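Local coordinates for endo-xylogalacturonan hydrolase A (Aspergillus tubingensis, PDB 4C2L), which hydrolyses xylogalacturonan, the xylose-substituted galacturonan of the hairy regions of pectin, and requires xylose on the galacturonic acid backbone for activity, at residues A17-G25 and A34-C42; L58-S66 and Y86-V96. All coordinates share one frame; numbering follows the deposited sequence.

Contact 1: residues A17-G25 and A34-C42; sequences AVCTPTAGG and AITEALSSC. With MAN (alpha-D-mannopyranose), chain C.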
loop_
_atom_site.group_PDB
_atom_site.type_symbol
_atom_site.label_atom_id
_atom_site.label_comp_id
_atom_site.label_asym_id
_atom_site.label_seq_id
_atom_site.Cartn_x
_atom_site.Cartn_y
_atom_site.Cartn_z
ATOM N N ALA A 17 20.969 26.258 -6.013
ATOM C CA ALA A 17 20.091 27.242 -6.706
ATOM C C ALA A 17 18.628 26.792 -6.673
ATOM O O ALA A 17 18.341 25.603 -6.495
ATOM C CB ALA A 17 20.557 27.427 -8.144
ATOM N N VAL A 18 17.720 27.747 -6.839
ATOM C CA VAL A 18 16.278 27.485 -6.817
ATOM C C VAL A 18 15.670 27.743 -8.201
ATOM O O VAL A 18 15.916 28.779 -8.807
ATOM C CB VAL A 18 15.557 28.348 -5.757
ATOM C CG1 VAL A 18 14.076 28.009 -5.710
ATOM C CG2 VAL A 18 16.181 28.127 -4.388
ATOM N N CYS A 19 14.884 26.795 -8.698
ATOM C CA CYS A 19 14.293 26.897 -10.033
ATOM C C CYS A 19 12.780 26.798 -9.888
ATOM O O CYS A 19 12.286 25.939 -9.151
ATOM C CB CYS A 19 14.775 25.725 -10.911
ATOM S SG CYS A 19 16.466 25.845 -11.567
ATOM N N THR A 20 12.043 27.653 -10.588
ATOM C CA THR A 20 10.595 27.507 -10.661
ATOM C C THR A 20 10.200 27.128 -12.079
ATOM O O THR A 20 10.358 27.940 -12.986
ATOM C CB THR A 20 9.875 28.803 -10.256
ATOM O OG1 THR A 20 10.304 29.165 -8.942
ATOM C CG2 THR A 20 8.351 28.636 -10.288
ATOM N N PRO A 21 9.654 25.914 -12.279
ATOM C CA PRO A 21 9.298 25.525 -13.653
ATOM C C PRO A 21 8.249 26.439 -14.243
ATOM O O PRO A 21 7.314 26.852 -13.550
ATOM C CB PRO A 21 8.697 24.121 -13.506
ATOM C CG PRO A 21 8.995 23.690 -12.107
ATOM C CD PRO A 21 9.266 24.900 -11.278
ATOM N N THR A 22 8.396 26.735 -15.530
ATOM C CA THR A 22 7.417 27.544 -16.243
ATOM C C THR A 22 6.100 26.801 -16.383
ATOM O O THR A 22 6.061 25.709 -16.925
ATOM C CB THR A 22 7.941 27.904 -17.647
ATOM O OG1 THR A 22 9.219 28.527 -17.507
ATOM C CG2 THR A 22 6.982 28.849 -18.348
ATOM N N ALA A 23 5.030 27.389 -15.862
ATOM C CA ALA A 23 3.703 26.821 -15.995
ATOM C C ALA A 23 3.097 27.304 -17.315
ATOM O O ALA A 23 3.007 28.512 -17.551
ATOM C CB ALA A 23 2.836 27.237 -14.807
ATOM N N GLY A 24 2.696 26.369 -18.174
ATOM C CA GLY A 24 2.088 26.702 -19.468
ATOM C C GLY A 24 0.688 27.274 -19.339
ATOM O O GLY A 24 0.210 27.987 -20.245
ATOM N N GLY A 25 0.026 26.964 -18.220
ATOM C CA GLY A 25 -1.304 27.494 -17.910
ATOM C C GLY A 25 -2.449 26.877 -18.697
ATOM O O GLY A 25 -3.572 27.389 -18.688
ATOM N N ALA A 34 9.192 21.397 -19.011
ATOM C CA ALA A 34 9.585 22.527 -18.171
ATOM C C ALA A 34 10.012 22.074 -16.783
ATOM O O ALA A 34 10.976 22.608 -16.221
ATOM C CB ALA A 34 8.453 23.543 -18.059
ATOM N N ILE A 35 9.291 21.095 -16.237
ATOM C CA ILE A 35 9.609 20.555 -14.922
ATOM C C ILE A 35 10.949 19.799 -14.915
ATOM O O ILE A 35 11.789 20.020 -14.039
ATOM C CB ILE A 35 8.460 19.664 -14.395
ATOM C CG1 ILE A 35 7.177 20.496 -14.240
ATOM C CG2 ILE A 35 8.867 18.980 -13.096
ATOM C CD1 ILE A 35 5.905 19.675 -14.045
ATOM N N THR A 36 11.172 18.924 -15.894
ATOM C CA THR A 36 12.433 18.180 -15.902
ATOM C C THR A 36 13.613 19.071 -16.242
ATOM O O THR A 36 14.721 18.808 -15.795
ATOM C CB THR A 36 12.401 16.926 -16.799
ATOM O OG1 THR A 36 12.047 17.319 -18.131
ATOM C CG2 THR A 36 11.366 15.926 -16.255
ATOM N N GLU A 37 13.392 20.130 -17.006
ATOM C CA GLU A 37 14.492 21.061 -17.269
ATOM C C GLU A 37 14.860 21.799 -15.983
ATOM O O GLU A 37 16.042 21.977 -15.700
ATOM C CB GLU A 37 14.169 22.040 -18.393
ATOM C CG GLU A 37 15.414 22.708 -18.983
ATOM C CD GLU A 37 15.926 23.835 -18.111
ATOM O OE1 GLU A 37 15.079 24.495 -17.453
ATOM O OE2 GLU A 37 17.164 24.058 -18.079
ATOM N N ALA A 38 13.850 22.204 -15.210
ATOM C CA ALA A 38 14.099 22.833 -13.910
ATOM C C ALA A 38 14.852 21.879 -12.985
ATOM O O ALA A 38 15.821 22.278 -12.321
ATOM C CB ALA A 38 12.786 23.278 -13.266
ATOM N N LEU A 39 14.428 20.615 -12.953
ATOM C CA LEU A 39 15.115 19.608 -12.149
ATOM C C LEU A 39 16.547 19.386 -12.632
ATOM O O LEU A 39 17.472 19.272 -11.834
ATOM C CB LEU A 39 14.337 18.282 -12.113
ATOM C CG LEU A 39 14.690 17.369 -10.933
ATOM C CD1 LEU A 39 14.255 17.995 -9.606
ATOM C CD2 LEU A 39 14.044 15.999 -11.089
ATOM N N SER A 40 16.736 19.326 -13.943
ATOM C CA SER A 40 18.076 19.137 -14.478
ATOM C C SER A 40 18.975 20.325 -14.135
ATOM O O SER A 40 20.163 20.163 -13.798
ATOM C CB SER A 40 18.024 18.944 -15.993
ATOM O OG SER A 40 19.281 18.445 -16.410
ATOM N N SER A 41 18.400 21.516 -14.191
ATOM C CA SER A 41 19.166 22.727 -13.947
ATOM C C SER A 41 19.531 22.893 -12.455
ATOM O O SER A 41 20.675 23.233 -12.131
ATOM C CB SER A 41 18.401 23.936 -14.466
ATOM O OG SER A 41 19.111 25.130 -14.183
ATOM N N CYS A 42 18.569 22.635 -11.569
ATOM C CA CYS A 42 18.721 22.893 -10.128
ATOM C C CYS A 42 18.843 21.651 -9.242
ATOM O O CYS A 42 19.149 21.771 -8.049
ATOM C CB CYS A 42 17.563 23.752 -9.620
ATOM S SG CYS A 42 17.754 25.503 -10.013
HETATM C C1 MAN C . 10.731 30.549 -8.919
HETATM C C2 MAN C . 11.715 30.597 -7.751
HETATM C C3 MAN C . 10.998 30.402 -6.418
HETATM C C4 MAN C . 9.780 31.314 -6.299
HETATM C C5 MAN C . 8.880 31.186 -7.542
HETATM C C6 MAN C . 7.685 32.133 -7.519
HETATM O O2 MAN C . 12.370 31.855 -7.750
HETATM O O3 MAN C . 11.920 30.662 -5.376
HETATM O O4 MAN C . 9.071 30.964 -5.135
HETATM O O5 MAN C . 9.646 31.442 -8.706
HETATM O O6 MAN C . 8.137 33.459 -7.728
HETATM O O HOH W 1 21.358 23.829 -7.661
HETATM O O HOH W 2 11.120 25.417 -16.435
#
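The N-terminal cap of the family 28 right-handed parallel beta-helix is stapled together here by the disulfide between Cys19, on the short strand 18-19, and Cys42, the last residue of helix 32-42. Cys19 SG and Cys42 SG are 2.0 Å apart, with a torsion of 70° about the S-S bond. In both cysteines SG stands beside the backbone N and anti to the carbonyl carbon (chi1 -77° and -79°), which turns the two sulfurs to each other between strand and helix. Ala17 CB lies against the bridge, 3.9 Å from Cys42 SG.

After Cys19 the chain runs along one side of the helix and meets Ala34, Ile35 and Ala38. Ala38 CB is wedged between Cys19 CB and the ring carbon CG of Pro21, 4.0 Å from the latter. Pro21 CB rests on the helix at Ile35, 4.0 Å from Ile35 CG1. Strand 18-19 pairs in parallel with strand 47-50, whose Phe50 also packs on Pro21 and Ile35, and helix 32-42 caps the end of the beta-helix. Ala34 CB approaches Thr22 O at 3.4 Å.

Polar links between the backbones run through water. One molecule accepts from Ala17 N and donates to Cys42 O, tying Ala17, the first ordered residue, to the end of the helix; a second accepts from Thr22 N and donates to Ala34 O at 2.8 Å. Thr20 turns away from the helix and carries an O-linked mannose through OG1, bonded to C1 of the sugar at 1.4 Å, while Val18 CG1 touches the same sugar at its O3.

Contact 2: residues L58-S66 and Y86-V96; sequences LNSVLDLGS and YWSGRTAMISV. With SO4 (sulfate ion), chain F.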
loop_
_atom_site.group_PDB
_atom_site.type_symbol
_atom_site.label_atom_id
_atom_site.label_comp_id
_atom_site.label_asym_id
_atom_site.label_seq_id
_atom_site.Cartn_x
_atom_site.Cartn_y
_atom_site.Cartn_z
ATOM N N LEU A 58 0.453 17.750 -16.216
ATOM C CA LEU A 58 1.477 16.771 -16.510
ATOM C C LEU A 58 0.850 15.753 -17.438
ATOM O O LEU A 58 0.028 14.944 -17.017
ATOM C CB LEU A 58 1.960 16.113 -15.209
ATOM C CG LEU A 58 2.902 16.946 -14.310
ATOM C CD1 LEU A 58 2.313 18.258 -13.863
ATOM C CD2 LEU A 58 3.261 16.120 -13.085
ATOM N N ASN A 59 1.220 15.793 -18.709
ATOM C CA ASN A 59 0.523 14.970 -19.700
ATOM C C ASN A 59 1.352 13.771 -20.172
ATOM O O ASN A 59 1.027 13.116 -21.184
ATOM C CB ASN A 59 0.111 15.836 -20.887
ATOM C CG ASN A 59 -0.863 16.925 -20.500
ATOM O OD1 ASN A 59 -1.465 16.880 -19.424
ATOM N ND2 ASN A 59 -1.015 17.928 -21.374
ATOM N N SER A 60 2.400 13.475 -19.408
ATOM C CA SER A 60 3.299 12.366 -19.699
ATOM C C SER A 60 4.002 11.954 -18.421
ATOM O O SER A 60 3.842 12.618 -17.382
ATOM C CB SER A 60 4.319 12.803 -20.750
ATOM O OG SER A 60 5.054 13.926 -20.298
ATOM N N VAL A 61 4.784 10.874 -18.482
ATOM C CA VAL A 61 5.540 10.419 -17.305
ATOM C C VAL A 61 6.484 11.520 -16.828
ATOM O O VAL A 61 7.199 12.104 -17.648
ATOM C CB VAL A 61 6.380 9.181 -17.646
ATOM C CG1 VAL A 61 7.302 8.820 -16.478
ATOM C CG2 VAL A 61 5.465 8.016 -18.022
ATOM N N LEU A 62 6.479 11.802 -15.528
ATOM C CA LEU A 62 7.427 12.750 -14.931
ATOM C C LEU A 62 8.561 11.963 -14.305
ATOM O O LEU A 62 8.366 11.248 -13.322
ATOM C CB LEU A 62 6.746 13.594 -13.843
ATOM C CG LEU A 62 7.649 14.550 -13.061
ATOM C CD1 LEU A 62 8.367 15.513 -13.993
ATOM C CD2 LEU A 62 6.821 15.321 -12.037
ATOM N N ASP A 63 9.741 12.083 -14.894
ATOM C CA ASP A 63 10.888 11.322 -14.445
ATOM C C ASP A 63 11.757 12.228 -13.580
ATOM O O ASP A 63 12.182 13.294 -14.030
ATOM C CB ASP A 63 11.660 10.811 -15.668
ATOM C CG ASP A 63 12.693 9.781 -15.303
ATOM O OD1 ASP A 63 13.607 10.135 -14.531
ATOM O OD2 ASP A 63 12.597 8.623 -15.785
ATOM N N LEU A 64 11.981 11.828 -12.335
ATOM C CA LEU A 64 12.727 12.657 -11.374
ATOM C C LEU A 64 14.207 12.274 -11.276
ATOM O O LEU A 64 14.902 12.670 -10.329
ATOM C CB LEU A 64 12.064 12.603 -9.989
ATOM C CG LEU A 64 10.610 13.090 -9.929
ATOM C CD1 LEU A 64 10.128 13.110 -8.473
ATOM C CD2 LEU A 64 10.455 14.468 -10.566
ATOM N N GLY A 65 14.691 11.561 -12.285
ATOM C CA GLY A 65 16.029 10.982 -12.232
ATOM C C GLY A 65 17.185 11.960 -12.105
ATOM O O GLY A 65 18.258 11.569 -11.670
ATOM N N SER A 66 16.999 13.222 -12.466
ATOM C CA SER A 66 18.122 14.165 -12.375
ATOM C C SER A 66 18.298 14.729 -10.960
ATOM O O SER A 66 19.208 15.510 -10.696
ATOM C CB SER A 66 17.979 15.282 -13.402
ATOM O OG SER A 66 16.874 16.075 -13.067
ATOM N N TYR A 86 -2.479 6.863 -23.533
ATOM C CA TYR A 86 -1.079 7.135 -23.200
ATOM C C TYR A 86 -0.599 6.269 -22.021
ATOM O O TYR A 86 0.479 5.659 -22.068
ATOM C CB TYR A 86 -0.855 8.624 -22.897
ATOM C CG TYR A 86 0.551 8.887 -22.427
ATOM C CD1 TYR A 86 1.598 9.067 -23.351
ATOM C CD2 TYR A 86 0.865 8.897 -21.048
ATOM C CE1 TYR A 86 2.901 9.276 -22.915
ATOM C CE2 TYR A 86 2.158 9.100 -20.615
ATOM C CZ TYR A 86 3.170 9.296 -21.539
ATOM O OH TYR A 86 4.449 9.506 -21.092
ATOM N N TRP A 87 -1.397 6.226 -20.962
ATOM C CA TRP A 87 -0.989 5.541 -19.734
ATOM C C TRP A 87 -1.053 4.048 -19.818
ATOM O O TRP A 87 -0.483 3.353 -18.968
ATOM C CB TRP A 87 -1.851 6.029 -18.561
ATOM C CG TRP A 87 -1.536 7.454 -18.228
ATOM C CD1 TRP A 87 -2.359 8.574 -18.355
ATOM C CD2 TRP A 87 -0.262 7.967 -17.733
ATOM N NE1 TRP A 87 -1.686 9.714 -17.966
ATOM C CE2 TRP A 87 -0.428 9.418 -17.582
ATOM C CE3 TRP A 87 0.960 7.391 -17.411
ATOM C CZ2 TRP A 87 0.601 10.232 -17.119
ATOM C CZ3 TRP A 87 1.986 8.221 -16.933
ATOM C CH2 TRP A 87 1.807 9.608 -16.796
ATOM N N SER A 88 -1.729 3.535 -20.842
ATOM C CA SER A 88 -1.916 2.088 -20.996
ATOM C C SER A 88 -0.597 1.297 -20.876
ATOM O O SER A 88 0.330 1.505 -21.661
ATOM C CB SER A 88 -2.572 1.790 -22.357
ATOM O OG SER A 88 -2.858 0.409 -22.451
ATOM N N GLY A 89 -0.533 0.398 -19.898
ATOM C CA GLY A 89 0.632 -0.457 -19.686
ATOM C C GLY A 89 1.884 0.224 -19.147
ATOM O O GLY A 89 2.942 -0.411 -19.046
ATOM N N ARG A 90 1.793 1.509 -18.820
ATOM C CA ARG A 90 2.948 2.223 -18.301
ATOM C C ARG A 90 3.182 1.908 -16.829
ATOM O O ARG A 90 2.239 1.697 -16.068
ATOM C CB ARG A 90 2.809 3.734 -18.520
ATOM C CG ARG A 90 2.870 4.105 -19.998
ATOM C CD ARG A 90 3.191 5.582 -20.188
ATOM N NE ARG A 90 3.318 5.889 -21.617
ATOM C CZ ARG A 90 4.421 5.675 -22.343
ATOM N NH1 ARG A 90 5.522 5.151 -21.795
ATOM N NH2 ARG A 90 4.406 5.978 -23.636
ATOM N N THR A 91 4.450 1.899 -16.429
ATOM C CA THR A 91 4.818 1.564 -15.064
ATOM C C THR A 91 4.475 2.655 -14.049
ATOM O O THR A 91 3.918 2.366 -12.986
ATOM C CB THR A 91 6.319 1.228 -15.002
ATOM O OG1 THR A 91 6.530 0.029 -15.757
ATOM C CG2 THR A 91 6.786 1.011 -13.549
ATOM N N ALA A 92 4.835 3.899 -14.370
ATOM C CA ALA A 92 4.876 4.974 -13.375
ATOM C C ALA A 92 4.367 6.283 -13.965
ATOM O O ALA A 92 4.614 6.580 -15.133
ATOM C CB ALA A 92 6.306 5.178 -12.914
ATOM N N MET A 93 3.663 7.060 -13.146
ATOM C CA MET A 93 3.319 8.426 -13.535
ATOM C C MET A 93 4.435 9.361 -13.092
ATOM O O MET A 93 4.861 10.227 -13.861
ATOM C CB MET A 93 1.993 8.809 -12.895
ATOM C CG MET A 93 0.919 7.795 -13.261
ATOM S SD MET A 93 -0.688 8.181 -12.557
ATOM C CE MET A 93 -1.202 9.503 -13.636
ATOM N N ILE A 94 4.887 9.207 -11.846
ATOM C CA ILE A 94 6.119 9.851 -11.382
ATOM C C ILE A 94 7.132 8.741 -11.134
ATOM O O ILE A 94 6.906 7.855 -10.293
ATOM C CB ILE A 94 5.913 10.658 -10.072
ATOM C CG1 ILE A 94 4.827 11.714 -10.271
ATOM C CG2 ILE A 94 7.217 11.316 -9.639
ATOM C CD1 ILE A 94 4.369 12.355 -8.961
ATOM N N SER A 95 8.231 8.778 -11.887
ATOM C CA SER A 95 9.232 7.698 -11.820
ATOM C C SER A 95 10.460 8.191 -11.051
ATOM O O SER A 95 11.043 9.225 -11.397
ATOM C CB SER A 95 9.615 7.234 -13.227
ATOM O OG SER A 95 10.741 6.355 -13.164
ATOM N N VAL A 96 10.832 7.464 -9.994
ATOM C CA VAL A 96 11.956 7.853 -9.141
ATOM C C VAL A 96 12.888 6.650 -9.126
ATOM O O VAL A 96 12.774 5.766 -8.269
ATOM C CB VAL A 96 11.500 8.242 -7.711
ATOM C CG1 VAL A 96 12.667 8.796 -6.894
ATOM C CG2 VAL A 96 10.385 9.291 -7.763
HETATM S S SO4 F . 6.652 2.770 -19.526
HETATM O O1 SO4 F . 5.772 2.061 -20.489
HETATM O O2 SO4 F . 8.005 2.841 -20.126
HETATM O O3 SO4 F . 6.678 1.995 -18.268
HETATM O O4 SO4 F . 6.154 4.148 -19.289
HETATM O O HOH W 3 13.910 8.577 -12.019
HETATM O O HOH W 4 12.925 6.916 -14.094
#
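Leu62 and Asp63 pair in parallel with Ile94 and Ser95 on adjacent turns of the beta-helix. Three backbone hydrogen bonds join them: Leu62 N to Met93 O (2.8 Å), Ser95 N to Leu62 O, and Leu64 N to Ser95 O, the last almost straight at 177°.

Apolar contact follows on the Leu62 and Ile94 side, where Leu64 CD1 reaches Ile94 CG2 at 3.6 Å and also touches Val96 CG2. Val61 CG2 packs on Trp87 CZ3 at 3.7 Å.

Among the aromatic rings, Tyr86 sends its OH to accept from Val61 N (3.0 Å). Asn59 O sits over one face of the tyrosine ring and Arg90 NE over the other, offset toward the rim, where it also makes a weak hydrogen bond to Tyr86 O.

Round the sulfate, Arg90 NH1 donates to O4 at 2.8 Å, the oxygen lying at the guanidinium edge, and the backbone Thr91 N donates to O3. Asp63 OD1 accepts from Gly65 N, an Asx turn, and a water bridges this same oxygen to Ser95 O.

Backbone pairing thus fixes the register, the tyrosine hydroxyl satisfies Val61 N just before the strand, and Arg90 NH1 and Thr91 N hold a sulfate that probably comes from the crystallisation liquor.

Overall arrangement
Contact 1 comes first along the chain, and the two centres lie about 17 Å apart. They meet directly: helix 32-42 of contact 1 packs over residues 63-66 of contact 2, with Leu39 CG 3.3 Å from Ser66 OG and Thr36 CG2 3.5 Å from Asp63 O. Ile35, already in contact 1, also touches Leu62, so the capping helix bridges the N-terminal strand and the early turns of the beta-helix. Contact 1 is the more peripheral, its centre about 30 Å from that of the chain against about 19 Å for contact 2. Both are away from the probable catalytic residues Asp210 and His233.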